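Local coordinates for protein fiber (PDB 5NBH) that forms the distal shaft and trimeric head of the viral fibre, binds N-acetylglucosamine through the head, and probably attaches the virus to its host cell, at residues Phe83-Pro88 / Thr166-Thr171; Met110-Thr115 / Tyr230-Gly235; Phe209-Lys214 / Met226-Glu231. All blocks are in the same frame, centred on the assembly; numbering follows the deposited sequence. Where two conformers were deposited one is given.

Contact 1: residues Phe83-Pro88 / Thr166-Thr171; sequences FVYQTP and TFILPT
This is a buried, apolar contact in which a short 3-10 turn in the loop between strands 152-153 and 179-188 packs onto the start of strand 83-96, in the fibre head. The Phe167 ring does most of the work. Phe83 sets its CB over one face of that ring, 3.7 Å from the centroid and 14° off the normal, a CH-pi contact. The two rings themselves are near parallel, with planes at 25°, but slide past one another with centroids 5.3 Å apart, so they hardly overlap. At its far rim, Phe167 CZ also meets CB of Tyr85 at 4.0 Å, and the backbone N of Tyr85 lies at the ring edge, in plane. Tyr85 CB touches Ile168 CG2 as well, at 4.1 Å. A chi1 of -166° turns the Tyr85 ring off the backbone N and away from Phe167, and takes its hydroxyl to the backbone N of Cys146. On the turn, Leu169 N bonds back to Thr166 O, while the Phe167 carbonyl receives Arg112 NH1. Between strand and turn the attraction is therefore dispersion and CH-pi, with Tyr85 OH and Phe167 O bonded outside the pair, to Cys146 and Arg112.

Contact 2: residues Met110-Thr115 / Tyr230-Gly235; sequences MVRFGT and YESQIG
The Arg112 guanidinium reaches across to segment 230-235 edge first, at Ile234 in the tail. In its plane lie two carbonyl oxygens, Gly114 O and Ile234 O, while Thr115 O sits above one face, toward the rim. NH1 and NH2 close end-on upon Ile234 O, at 2.7 Å from NH1 and 2.8 Å from NH2, both in the guanidinium plane. Along the adjoining edge NE donates to Gly114 O at 2.7 Å, nearly straight at 170°, with a weak second bond from NH2. Three nitrogens thus fix the rotation of the plane, and NH1 has a further acceptor in Phe167 O. The chain gets there by bending at chi2 (71°). The second flat group, the Tyr230 ring, receives Met110 CE near its plane: CE lies 3.3 Å from Tyr230 OH, and that hydroxyl is hydrogen-bonded to Ile168 O.

The site lies where strand 103-113 turns into strand 116-125 and where strand 223-231, the edge strand of the same antiparallel sheet within this chain, runs out into the C-terminal tail. Ser232 N bonds to Thr115 O at 2.8 Å and 175°, carrying the pairing one residue past the end of that strand. The tail then folds into an ST turn, in which Ser232 OG accepts from Ile234 N at 3.1 Å. The same OG also bonds Leu169 O, and although it lies close to Arg112 NH1 the angle is too poor for a bond. Thr115 and Glu231 run side by side, pointing the same way, with Thr115 OG1 3.3 Å from Glu231 OE2, a weak contact. Gln86 of the third subunit packs on Thr115 and makes a weak hydrogen bond to Glu231 OE2, and Phe89 of that subunit packs on Glu231.

Contact 3: residues Phe209-Lys214 / Met226-Glu231; sequences FYITLK and MSFMYE
Tyr230 and Phe228 are the centre of this buried contact between strands 209-214 and 226-231, and Phe209, Ile211 and Leu213 are what they meet. Tyr230 points its hydroxyl at the end of the Phe209 ring: OH is 4.0 Å from both CE2 and CZ of Phe209, at the ring edge and near its plane. The hydroxyl keeps its hydrogen bond to Ile168 O, so this approach is packing. The two side chains come from opposite directions. A chi1 of 166° swings Phe209 across, and its ring also meets those of Phe139 and Tyr204. Ile211 CD1 is 4.5 Å from Tyr230 OH.

Two residues earlier, Phe228 turns its ring edge to Ile211. Ile211 CG2 lies near that ring plane, 4.3 Å from Phe228 CZ, and Leu213 CD2 stands 4.3 Å from Phe228 CE1. The ring is further fitted in by Tyr200, which stacks on it, and by Phe119. Ile211 thus divides its branches, CG2 to Phe228 and CD1 toward Tyr230.

Nothing polar joins the two strands; each pairs with other neighbours, strand 208-217 with 131-140 and 191-205, strand 223-231 with 116-125. Their segment axes approach no closer than 11.2 Å and cross at 136°, too far apart for backbone pairing, so side chains fill the distance. Leu213 lies about 8 Å, side chain to side chain, from Gln133, which binds N-acetylglucosamine, although no sugar is bound to this chain. Two antiparallel sheets packed face to face, with apolar side chains between them, are the beta-sandwich of the adenovirus fibre head.

Overall arrangement
From the N terminus, strand 83-96 opens contact 1 and strand 103-113 follows it in the same sheet to open contact 2. Contact 1 closes first, when the loop before strand 179-188 returns to the start of strand 83-96. Contact 2 stays open until the C-terminal tail, so the two cross. Contact 3 spans a short loop between strands 208-217 and 223-231; it lies within the span of contact 2 and ends on the same strand, sharing Tyr230 and Glu231. Segment 166-171 touches both other contacts, with Pro170 packing on Phe209. Together they tie the five-stranded sheet to the loop 166-171, the C-terminal tail and the opposing four-stranded sheet.

Contact 1: residues Phe83-Pro88 / Thr166-Thr171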
loop_
_atom_site.group_PDB
_atom_site.type_symbol
_atom_site.label_atom_id
_atom_site.label_comp_id
_atom_site.label_asym_id
_atom_site.label_seq_id
_atom_site.Cartn_x
_atom_site.Cartn_y
_atom_site.Cartn_z
ATOM N N PHE A 83 -4.371 9.225 -1.500
ATOM C CA PHE A 83 -4.103 10.413 -0.676
ATOM C C PHE A 83 -3.229 10.018 0.489
ATOM O O PHE A 83 -3.369 8.914 0.993
ATOM C CB PHE A 83 -5.392 10.999 -0.134
ATOM C CG PHE A 83 -6.166 11.784 -1.155
ATOM C CD1 PHE A 83 -5.685 12.996 -1.590
ATOM C CD2 PHE A 83 -7.327 11.287 -1.706
ATOM C CE1 PHE A 83 -6.372 13.748 -2.551
ATOM C CE2 PHE A 83 -8.039 12.046 -2.660
ATOM C CZ PHE A 83 -7.552 13.262 -3.071
ATOM N N VAL A 84 -2.303 10.875 0.862
ATOM C CA VAL A 84 -1.440 10.609 2.015
ATOM C C VAL A 84 -1.485 11.763 2.990
ATOM O O VAL A 84 -1.211 12.906 2.625
ATOM C CB VAL A 84 0.037 10.354 1.605
ATOM C CG1 VAL A 84 0.858 9.914 2.829
ATOM C CG2 VAL A 84 0.138 9.317 0.496
ATOM N N TYR A 85 -1.774 11.463 4.272
ATOM C CA TYR A 85 -1.635 12.424 5.335
ATOM C C TYR A 85 -0.404 12.009 6.137
ATOM O O TYR A 85 -0.307 10.874 6.597
ATOM C CB TYR A 85 -2.889 12.422 6.191
ATOM C CG TYR A 85 -3.050 13.590 7.149
ATOM C CD1 TYR A 85 -2.848 14.917 6.730
ATOM C CD2 TYR A 85 -3.432 13.381 8.495
ATOM C CE1 TYR A 85 -2.994 15.984 7.592
ATOM C CE2 TYR A 85 -3.629 14.452 9.341
ATOM C CZ TYR A 85 -3.392 15.750 8.903
ATOM O OH TYR A 85 -3.548 16.841 9.717
ATOM N N GLN A 86 0.560 12.908 6.270
ATOM C CA GLN A 86 1.845 12.525 6.828
ATOM C C GLN A 86 2.515 13.657 7.549
ATOM O O GLN A 86 2.253 14.817 7.262
ATOM C CB GLN A 86 2.768 12.057 5.712
ATOM C CG GLN A 86 3.046 13.132 4.675
ATOM C CD GLN A 86 4.052 12.699 3.647
ATOM O OE1 GLN A 86 3.702 12.049 2.673
ATOM N NE2 GLN A 86 5.297 13.109 3.837
ATOM N N THR A 87 3.453 13.310 8.410
ATOM C CA THR A 87 4.393 14.281 8.966
ATOM C C THR A 87 5.276 14.830 7.827
ATOM O O THR A 87 5.654 14.084 6.903
ATOM C CB THR A 87 5.272 13.646 10.066
ATOM O OG1 THR A 87 5.829 12.414 9.589
ATOM C CG2 THR A 87 4.445 13.402 11.317
ATOM N N PRO A 88 5.609 16.135 7.884
ATOM C CA PRO A 88 6.445 16.692 6.828
ATOM C C PRO A 88 7.800 16.074 6.756
ATOM O O PRO A 88 8.333 15.566 7.754
ATOM C CB PRO A 88 6.551 18.198 7.202
ATOM C CG PRO A 88 5.461 18.455 8.177
ATOM C CD PRO A 88 5.271 17.151 8.900
ATOM N N THR A 166 -10.210 14.558 5.926
ATOM C CA THR A 166 -11.296 13.721 6.442
ATOM C C THR A 166 -11.153 12.256 6.021
ATOM O O THR A 166 -11.769 11.389 6.596
ATOM C CB THR A 166 -12.661 14.240 6.008
ATOM O OG1 THR A 166 -12.737 14.210 4.571
ATOM C CG2 THR A 166 -12.901 15.671 6.533
ATOM N N PHE A 167 -10.328 11.983 5.002
ATOM C CA PHE A 167 -10.208 10.649 4.462
ATOM C C PHE A 167 -9.527 9.636 5.432
ATOM O O PHE A 167 -9.532 8.454 5.145
ATOM C CB PHE A 167 -9.475 10.684 3.092
ATOM C CG PHE A 167 -8.091 11.264 3.137
ATOM C CD1 PHE A 167 -7.011 10.514 3.585
ATOM C CD2 PHE A 167 -7.853 12.560 2.738
ATOM C CE1 PHE A 167 -5.741 11.043 3.601
ATOM C CE2 PHE A 167 -6.582 13.112 2.782
ATOM C CZ PHE A 167 -5.521 12.345 3.194
ATOM N N ILE A 168 -8.973 10.113 6.560
ATOM C CA ILE A 168 -8.395 9.211 7.585
ATOM C C ILE A 168 -9.407 8.735 8.633
ATOM O O ILE A 168 -9.095 7.840 9.375
ATOM C CB ILE A 168 -7.213 9.840 8.344
ATOM C CG1 ILE A 168 -7.697 11.017 9.245
ATOM C CG2 ILE A 168 -6.080 10.150 7.382
ATOM C CD1 ILE A 168 -6.745 11.472 10.298
ATOM N N LEU A 169 -10.622 9.310 8.661
ATOM C CA LEU A 169 -11.556 9.084 9.764
ATOM C C LEU A 169 -12.298 7.788 9.629
ATOM O O LEU A 169 -12.952 7.556 8.605
ATOM C CB LEU A 169 -12.559 10.238 9.861
ATOM C CG LEU A 169 -11.948 11.588 10.238
ATOM C CD1 LEU A 169 -12.956 12.683 9.991
ATOM C CD2 LEU A 169 -11.470 11.660 11.688
ATOM N N PRO A 170 -12.198 6.892 10.638
ATOM C CA PRO A 170 -12.976 5.680 10.653
ATOM C C PRO A 170 -14.361 5.870 11.302
ATOM O O PRO A 170 -14.684 6.969 11.702
ATOM C CB PRO A 170 -12.116 4.771 11.523
ATOM C CG PRO A 170 -11.597 5.691 12.560
ATOM C CD PRO A 170 -11.417 7.025 11.890
ATOM N N THR A 171 -15.156 4.806 11.359
ATOM C CA THR A 171 -16.508 4.901 11.917
ATOM C C THR A 171 -16.411 5.368 13.380
ATOM O O THR A 171 -15.560 4.874 14.149
ATOM C CB THR A 171 -17.321 3.581 11.804
ATOM O OG1 THR A 171 -18.591 3.759 12.453
ATOM C CG2 THR A 171 -16.620 2.414 12.467
#

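Contact 2: residues Met110-Thr115 / Tyr230-Gly235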
loop_
_atom_site.group_PDB
_atom_site.type_symbol
_atom_site.label_atom_id
_atom_site.label_comp_id
_atom_site.label_asym_id
_atom_site.label_seq_id
_atom_site.Cartn_x
_atom_site.Cartn_y
_atom_site.Cartn_z
ATOM N N MET A 110 -0.243 8.134 6.575
ATOM C CA MET A 110 -1.552 7.550 6.548
ATOM C C MET A 110 -1.989 7.560 5.084
ATOM O O MET A 110 -2.276 8.612 4.562
ATOM C CB MET A 110 -2.478 8.348 7.437
ATOM C CG MET A 110 -1.872 8.549 8.814
ATOM S SD MET A 110 -2.914 9.456 9.948
ATOM C CE MET A 110 -4.224 8.311 10.190
ATOM N N VAL A 111 -1.987 6.391 4.470
ATOM C CA VAL A 111 -2.200 6.232 3.016
ATOM C C VAL A 111 -3.572 5.705 2.726
ATOM O O VAL A 111 -3.918 4.576 3.108
ATOM C CB VAL A 111 -1.130 5.324 2.353
ATOM C CG1 VAL A 111 -1.304 5.335 0.828
ATOM C CG2 VAL A 111 0.276 5.764 2.723
ATOM N N ARG A 112 -4.353 6.489 1.981
ATOM C CA ARG A 112 -5.720 6.159 1.675
ATOM C C ARG A 112 -5.811 5.684 0.224
ATOM O O ARG A 112 -5.338 6.369 -0.683
ATOM C CB ARG A 112 -6.581 7.420 1.925
ATOM C CG ARG A 112 -8.012 7.384 1.452
ATOM C CD ARG A 112 -8.894 6.479 2.263
ATOM N NE ARG A 112 -10.181 6.383 1.586
ATOM C CZ ARG A 112 -11.326 6.969 1.934
ATOM N NH1 ARG A 112 -11.455 7.678 3.055
ATOM N NH2 ARG A 112 -12.378 6.797 1.149
ATOM N N PHE A 113 -6.401 4.519 0.023
ATOM C CA PHE A 113 -6.758 4.042 -1.329
ATOM C C PHE A 113 -7.998 3.192 -1.222
ATOM O O PHE A 113 -8.155 2.397 -0.280
ATOM C CB PHE A 113 -5.627 3.236 -1.958
ATOM C CG PHE A 113 -4.870 2.393 -0.982
ATOM C CD1 PHE A 113 -5.395 1.231 -0.492
ATOM C CD2 PHE A 113 -3.601 2.760 -0.580
ATOM C CE1 PHE A 113 -4.692 0.459 0.417
ATOM C CE2 PHE A 113 -2.892 2.001 0.335
ATOM C CZ PHE A 113 -3.447 0.849 0.834
ATOM N N GLY A 114 -8.899 3.350 -2.168
ATOM C CA GLY A 114 -10.242 2.874 -1.985
ATOM C C GLY A 114 -10.742 3.550 -0.714
ATOM O O GLY A 114 -10.521 4.765 -0.511
ATOM N N THR A 115 -11.329 2.768 0.161
ATOM C CA THR A 115 -11.738 3.239 1.499
ATOM C C THR A 115 -10.793 2.740 2.582
ATOM O O THR A 115 -11.061 2.911 3.760
ATOM C CB THR A 115 -13.163 2.757 1.823
ATOM O OG1 THR A 115 -13.224 1.344 1.707
ATOM C CG2 THR A 115 -14.163 3.367 0.867
ATOM N N TYR A 230 -6.795 -0.094 8.355
ATOM C CA TYR A 230 -8.156 0.068 8.777
ATOM C C TYR A 230 -9.002 0.643 7.648
ATOM O O TYR A 230 -8.514 0.870 6.531
ATOM C CB TYR A 230 -8.179 0.904 10.085
ATOM C CG TYR A 230 -7.824 2.371 9.993
ATOM C CD1 TYR A 230 -6.504 2.817 10.164
ATOM C CD2 TYR A 230 -8.816 3.331 9.759
ATOM C CE1 TYR A 230 -6.185 4.171 10.119
ATOM C CE2 TYR A 230 -8.506 4.680 9.714
ATOM C CZ TYR A 230 -7.199 5.095 9.880
ATOM O OH TYR A 230 -6.859 6.426 9.859
ATOM N N GLU A 231 -10.285 0.852 7.927
ATOM C CA GLU A 231 -11.221 1.357 6.949
ATOM C C GLU A 231 -11.711 2.754 7.322
ATOM O O GLU A 231 -11.959 3.037 8.531
ATOM C CB GLU A 231 -12.393 0.381 6.855
ATOM C CG GLU A 231 -13.212 0.566 5.606
ATOM C CD GLU A 231 -13.954 -0.684 5.211
ATOM O OE1 GLU A 231 -14.079 -1.617 6.056
ATOM O OE2 GLU A 231 -14.423 -0.703 4.057
ATOM N N SER A 232 -11.858 3.612 6.314
ATOM C CA SER A 232 -12.508 4.898 6.517
ATOM C C SER A 232 -13.946 4.843 6.036
ATOM O O SER A 232 -14.249 4.244 4.997
ATOM C CB SER A 232 -11.756 6.049 5.876
ATOM O OG SER A 232 -12.470 7.288 5.974
ATOM N N GLN A 233 -14.811 5.484 6.822
ATOM C CA GLN A 233 -16.227 5.646 6.507
ATOM C C GLN A 233 -16.472 6.762 5.475
ATOM O O GLN A 233 -17.580 6.860 4.914
ATOM C CB GLN A 233 -17.012 5.969 7.804
ATOM C CG GLN A 233 -16.597 7.265 8.525
ATOM C CD GLN A 233 -17.557 7.686 9.628
ATOM O OE1 GLN A 233 -18.614 7.084 9.803
ATOM N NE2 GLN A 233 -17.180 8.718 10.395
ATOM N N ILE A 234 -15.459 7.609 5.253
ATOM C CA ILE A 234 -15.621 8.846 4.534
ATOM C C ILE A 234 -15.225 8.583 3.110
ATOM O O ILE A 234 -14.042 8.338 2.817
ATOM C CB ILE A 234 -14.748 9.993 5.082
ATOM C CG1 ILE A 234 -14.932 10.181 6.590
ATOM C CG2 ILE A 234 -15.062 11.282 4.327
ATOM C CD1 ILE A 234 -16.278 10.727 7.034
ATOM N N GLY A 235 -16.222 8.636 2.227
ATOM C CA GLY A 235 -15.968 8.566 0.801
ATOM C C GLY A 235 -15.349 9.852 0.300
ATOM O O GLY A 235 -15.720 10.950 0.714
#

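Contact 3: residues Phe209-Lys214 / Met226-Glu231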
loop_
_atom_site.group_PDB
_atom_site.type_symbol
_atom_site.label_atom_id
_atom_site.label_comp_id
_atom_site.label_asym_id
_atom_site.label_seq_id
_atom_site.Cartn_x
_atom_site.Cartn_y
_atom_site.Cartn_z
ATOM N N PHE A 209 -10.870 12.001 17.171
ATOM C CA PHE A 209 -10.418 10.656 16.760
ATOM C C PHE A 209 -9.036 10.435 17.342
ATOM O O PHE A 209 -8.196 11.284 17.206
ATOM C CB PHE A 209 -10.369 10.615 15.210
ATOM C CG PHE A 209 -9.626 9.435 14.635
ATOM C CD1 PHE A 209 -9.874 8.157 15.078
ATOM C CD2 PHE A 209 -8.735 9.609 13.574
ATOM C CE1 PHE A 209 -9.220 7.075 14.539
ATOM C CE2 PHE A 209 -8.082 8.529 13.004
ATOM C CZ PHE A 209 -8.319 7.267 13.484
ATOM N N TYR A 210 -8.853 9.311 18.036
ATOM C CA TYR A 210 -7.618 8.909 18.651
ATOM C C TYR A 210 -7.083 7.610 18.050
ATOM O O TYR A 210 -7.807 6.624 17.895
ATOM C CB TYR A 210 -7.805 8.669 20.145
ATOM C CG TYR A 210 -8.111 9.902 20.965
ATOM C CD1 TYR A 210 -9.354 10.552 20.852
ATOM C CD2 TYR A 210 -7.200 10.379 21.874
ATOM C CE1 TYR A 210 -9.635 11.683 21.588
ATOM C CE2 TYR A 210 -7.481 11.514 22.655
ATOM C CZ TYR A 210 -8.705 12.159 22.505
ATOM O OH TYR A 210 -8.995 13.259 23.288
ATOM N N ILE A 211 -5.795 7.631 17.720
ATOM C CA ILE A 211 -5.009 6.429 17.480
ATOM C C ILE A 211 -4.089 6.325 18.673
ATOM O O ILE A 211 -3.223 7.207 18.907
ATOM C CB ILE A 211 -4.196 6.470 16.159
ATOM C CG1 ILE A 211 -5.140 6.611 14.993
ATOM C CG2 ILE A 211 -3.281 5.256 16.028
ATOM C CD1 ILE A 211 -4.486 6.638 13.623
ATOM N N THR A 212 -4.243 5.236 19.416
ATOM C CA THR A 212 -3.436 5.025 20.631
ATOM C C THR A 212 -2.590 3.793 20.419
ATOM O O THR A 212 -3.127 2.732 20.102
ATOM C CB THR A 212 -4.340 4.879 21.865
ATOM O OG1 THR A 212 -5.255 5.995 21.914
ATOM C CG2 THR A 212 -3.538 4.851 23.130
ATOM N N LEU A 213 -1.273 3.973 20.515
ATOM C CA LEU A 213 -0.316 2.890 20.390
ATOM C C LEU A 213 0.325 2.551 21.713
ATOM O O LEU A 213 0.685 3.446 22.462
ATOM C CB LEU A 213 0.778 3.261 19.388
ATOM C CG LEU A 213 0.277 3.857 18.057
ATOM C CD1 LEU A 213 1.471 4.327 17.259
ATOM C CD2 LEU A 213 -0.516 2.850 17.244
ATOM N N LYS A 214 0.481 1.268 22.017
ATOM C CA LYS A 214 1.183 0.896 23.248
ATOM C C LYS A 214 2.282 -0.116 22.958
ATOM O O LYS A 214 2.006 -1.268 22.611
ATOM C CB LYS A 214 0.218 0.384 24.306
ATOM C CG LYS A 214 -0.815 1.379 24.751
ATOM C CD LYS A 214 -1.793 0.793 25.781
ATOM C CE LYS A 214 -2.874 1.815 26.057
ATOM N NZ LYS A 214 -3.799 1.477 27.186
ATOM N N MET A 226 6.034 0.245 12.661
ATOM C CA MET A 226 4.909 -0.669 12.479
ATOM C C MET A 226 3.804 -0.072 11.649
ATOM O O MET A 226 3.702 1.119 11.500
ATOM C CB MET A 226 4.356 -1.234 13.785
ATOM C CG MET A 226 3.771 -0.296 14.814
ATOM S SD MET A 226 2.418 -1.232 15.573
ATOM C CE MET A 226 1.416 -1.207 14.092
ATOM N N SER A 227 3.033 -0.959 11.051
ATOM C CA SER A 227 1.971 -0.539 10.164
ATOM C C SER A 227 0.807 -1.433 10.407
ATOM O O SER A 227 0.976 -2.577 10.844
ATOM C CB SER A 227 2.439 -0.538 8.686
ATOM O OG SER A 227 2.501 -1.822 8.169
ATOM N N PHE A 228 -0.372 -0.919 10.129
ATOM C CA PHE A 228 -1.602 -1.707 10.142
ATOM C C PHE A 228 -2.599 -1.057 9.194
ATOM O O PHE A 228 -2.414 0.094 8.809
ATOM C CB PHE A 228 -2.176 -1.836 11.579
ATOM C CG PHE A 228 -2.617 -0.534 12.190
ATOM C CD1 PHE A 228 -1.737 0.241 12.928
ATOM C CD2 PHE A 228 -3.929 -0.099 12.070
ATOM C CE1 PHE A 228 -2.135 1.432 13.515
ATOM C CE2 PHE A 228 -4.323 1.105 12.641
ATOM C CZ PHE A 228 -3.430 1.874 13.340
ATOM N N MET A 229 -3.656 -1.773 8.837
ATOM C CA MET A 229 -4.704 -1.230 7.992
ATOM C C MET A 229 -6.041 -1.104 8.731
ATOM O O MET A 229 -6.364 -1.903 9.582
ATOM C CB MET A 229 -4.852 -2.103 6.753
ATOM C CG MET A 229 -3.631 -1.953 5.856
ATOM S SD MET A 229 -3.551 -2.889 4.321
ATOM C CE MET A 229 -5.244 -3.085 3.944
ATOM N N TYR A 230 -6.795 -0.094 8.355
ATOM C CA TYR A 230 -8.156 0.068 8.777
ATOM C C TYR A 230 -9.002 0.643 7.648
ATOM O O TYR A 230 -8.514 0.870 6.531
ATOM C CB TYR A 230 -8.179 0.904 10.085
ATOM C CG TYR A 230 -7.824 2.371 9.993
ATOM C CD1 TYR A 230 -6.504 2.817 10.164
ATOM C CD2 TYR A 230 -8.816 3.331 9.759
ATOM C CE1 TYR A 230 -6.185 4.171 10.119
ATOM C CE2 TYR A 230 -8.506 4.680 9.714
ATOM C CZ TYR A 230 -7.199 5.095 9.880
ATOM O OH TYR A 230 -6.859 6.426 9.859
ATOM N N GLU A 231 -10.285 0.852 7.927
ATOM C CA GLU A 231 -11.221 1.357 6.949
ATOM C C GLU A 231 -11.711 2.754 7.322
ATOM O O GLU A 231 -11.959 3.037 8.531
ATOM C CB GLU A 231 -12.393 0.381 6.855
ATOM C CG GLU A 231 -13.212 0.566 5.606
ATOM C CD GLU A 231 -13.954 -0.684 5.211
ATOM O OE1 GLU A 231 -14.079 -1.617 6.056
ATOM O OE2 GLU A 231 -14.423 -0.703 4.057
#